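Local coordinates for protein CooJ (Rhodospirillum rubrum, PDB 6HK5) that binds nickel as a dimeric metallochaperone and probably supplies the metal to carbon monoxide dehydrogenase, at residues A45-D48 and R49-D53. Residues are numbered along the deposited sequence; the frame is centred on the assembly and turned at random.
Sequences ALID and RALAD
Leu46 and Arg49, one helical turn apart, run alongside each other on one flank of the helix: methyl CD2 of Leu46 sits over one face of the guanidinium, 3.3 Å from NH2 of Arg49. Arginine suits this place because its methylenes and flat, weakly hydrated face accept an apolar neighbour while its N-H groups still serve polar partners. Its chain leaves with CG anti to the backbone N (chi1 180°) and bends at chi3, folding the head back beside Leu46. There a water accepts from NH2 of Arg49 (3.0 Å) and donates to O of Leu46 (2.7 Å). The same carbonyl also accepts the backbone N-H of Ala50.

The backbone bonds are regular i to i+4 alpha-helical ones, from Arg49 N to Ala45 O through Ala52 N to Asp48 O (2.8 Å).

CG2 of Ile47 comes within 4.2 Å of CD1 of Leu51; four residues apart, these branched aliphatics form a continuous apolar surface.

In the antiparallel hairpin of this N-terminal domain, that surface packs on Ile30 of helix 5-35. Beside it the carboxylate of Asp48 suitably pairs its charge in a salt bridge with Arg34 of that helix. Leu46 and Ile47 meet Val64 of the second subunit, so helix 42-67 serves both hairpin and dimer.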
ATOM      1  N   ALA A  45       5.337 -10.769  23.482  1.00 28.07           N
ATOM      2  CA  ALA A  45       6.709 -10.273  23.380  1.00 26.16           C
ATOM      3  C   ALA A  45       7.140 -10.140  21.922  1.00 30.71           C
ATOM      4  O   ALA A  45       7.797  -9.158  21.544  1.00 21.67           O
ATOM      5  CB  ALA A  45       7.668 -11.184  24.143  1.00 26.34           C
ATOM      6  N   LEU A  46       6.782 -11.118  21.089  1.00 27.85           N
ATOM      7  CA  LEU A  46       7.067 -10.986  19.667  1.00 30.45           C
ATOM      8  C   LEU A  46       6.408  -9.737  19.099  1.00 24.43           C
ATOM      9  O   LEU A  46       7.032  -8.987  18.338  1.00 20.06           O
ATOM     10  CB  LEU A  46       6.608 -12.235  18.923  1.00 28.05           C
ATOM     11  CG  LEU A  46       7.599 -13.390  18.994  1.00 32.29           C
ATOM     12  CD1 LEU A  46       7.104 -14.542  18.151  1.00 36.36           C
ATOM     13  CD2 LEU A  46       8.977 -12.933  18.519  1.00 27.89           C
ATOM     14  N   ILE A  47       5.176  -9.453  19.530  1.00 21.33           N
ATOM     15  CA  ILE A  47       4.441  -8.312  18.998  1.00 24.90           C
ATOM     16  C   ILE A  47       5.051  -6.997  19.478  1.00 28.02           C
ATOM     17  O   ILE A  47       5.179  -6.044  18.698  1.00 22.92           O
ATOM     18  CB  ILE A  47       2.942  -8.425  19.347  1.00 27.76           C
ATOM     19  CG1 ILE A  47       2.276  -9.540  18.529  1.00 21.31           C
ATOM     20  CG2 ILE A  47       2.210  -7.113  19.075  1.00 27.89           C
ATOM     21  CD1 ILE A  47       0.814  -9.754  18.915  1.00 25.75           C
ATOM     22  N   ASP A  48       5.443  -6.908  20.758  1.00 25.77           N
ATOM     23  CA  ASP A  48       6.075  -5.670  21.208  1.00 19.72           C
ATOM     24  C   ASP A  48       7.367  -5.398  20.441  1.00 24.37           C
ATOM     25  O   ASP A  48       7.684  -4.239  20.131  1.00 25.39           O
ATOM     26  CB  ASP A  48       6.363  -5.720  22.703  1.00 27.34           C
ATOM     27  CG  ASP A  48       5.121  -5.959  23.539  1.00 32.70           C
ATOM     28  OD1 ASP A  48       4.013  -5.562  23.111  1.00 42.68           O
ATOM     29  OD2 ASP A  48       5.263  -6.555  24.628  1.00 25.77           O
ATOM     30  N   ARG A  49       8.154  -6.444  20.161  1.00 26.09           N
ATOM     31  CA  ARG A  49       9.374  -6.226  19.398  1.00 25.48           C
ATOM     32  C   ARG A  49       9.050  -5.676  18.010  1.00 22.37           C
ATOM     33  O   ARG A  49       9.691  -4.729  17.538  1.00 24.12           O
ATOM     34  CB  ARG A  49      10.188  -7.517  19.298  1.00 23.69           C
ATOM     35  CG  ARG A  49      11.479  -7.302  18.488  1.00 31.64           C
ATOM     36  CD  ARG A  49      12.309  -8.573  18.268  1.00 33.74           C
ATOM     37  NE  ARG A  49      11.606  -9.542  17.434  1.00 35.35           N
ATOM     38  CZ  ARG A  49      11.974 -10.810  17.261  1.00 36.09           C
ATOM     39  NH1 ARG A  49      13.064 -11.297  17.856  1.00 25.67           N
ATOM     40  NH2 ARG A  49      11.245 -11.594  16.483  1.00 33.27           N
ATOM     41  N   ALA A  50       8.039  -6.245  17.352  1.00 25.00           N
ATOM     42  CA  ALA A  50       7.636  -5.743  16.042  1.00 18.95           C
ATOM     43  C   ALA A  50       7.210  -4.291  16.129  1.00 29.59           C
ATOM     44  O   ALA A  50       7.617  -3.468  15.297  1.00 23.35           O
ATOM     45  CB  ALA A  50       6.513  -6.604  15.466  1.00 27.41           C
ATOM     46  N   LEU A  51       6.427  -3.945  17.163  1.00 24.02           N
ATOM     47  CA  LEU A  51       5.939  -2.575  17.299  1.00 25.83           C
ATOM     48  C   LEU A  51       7.079  -1.622  17.601  1.00 25.49           C
ATOM     49  O   LEU A  51       7.089  -0.487  17.119  1.00 27.61           O
ATOM     50  CB  LEU A  51       4.869  -2.477  18.395  1.00 27.34           C
ATOM     51  CG  LEU A  51       3.507  -3.169  18.183  1.00 27.60           C
ATOM     52  CD1 LEU A  51       2.613  -2.950  19.383  1.00 22.02           C
ATOM     53  CD2 LEU A  51       2.820  -2.689  16.901  1.00 29.80           C
ATOM     54  N   ALA A  52       8.032  -2.067  18.423  1.00 30.14           N
ATOM     55  CA  ALA A  52       9.206  -1.260  18.709  1.00 27.94           C
ATOM     56  C   ALA A  52      10.001  -0.999  17.435  1.00 27.84           C
ATOM     57  O   ALA A  52      10.403   0.138  17.162  1.00 26.99           O
ATOM     58  CB  ALA A  52      10.064  -1.956  19.763  1.00 26.30           C
ATOM     59  N   ASP A  53      10.233  -2.048  16.640  1.00 22.07           N
ATOM     60  CA  ASP A  53      10.964  -1.885  15.390  1.00 24.30           C
ATOM     61  C   ASP A  53      10.244  -0.924  14.449  1.00 27.11           C
ATOM     62  O   ASP A  53      10.894  -0.175  13.708  1.00 26.88           O
ATOM     63  CB  ASP A  53      11.195  -3.262  14.740  1.00 25.20           C
ATOM     64  CG  ASP A  53      12.136  -4.164  15.583  1.00 35.18           C
ATOM     65  OD1 ASP A  53      12.796  -3.624  16.493  1.00 29.04           O
ATOM     66  OD2 ASP A  53      12.230  -5.400  15.349  1.00 33.17           O
TER
HETATM   67  O   HOH W   1       8.689  -9.957  16.481  1.00 25.08           O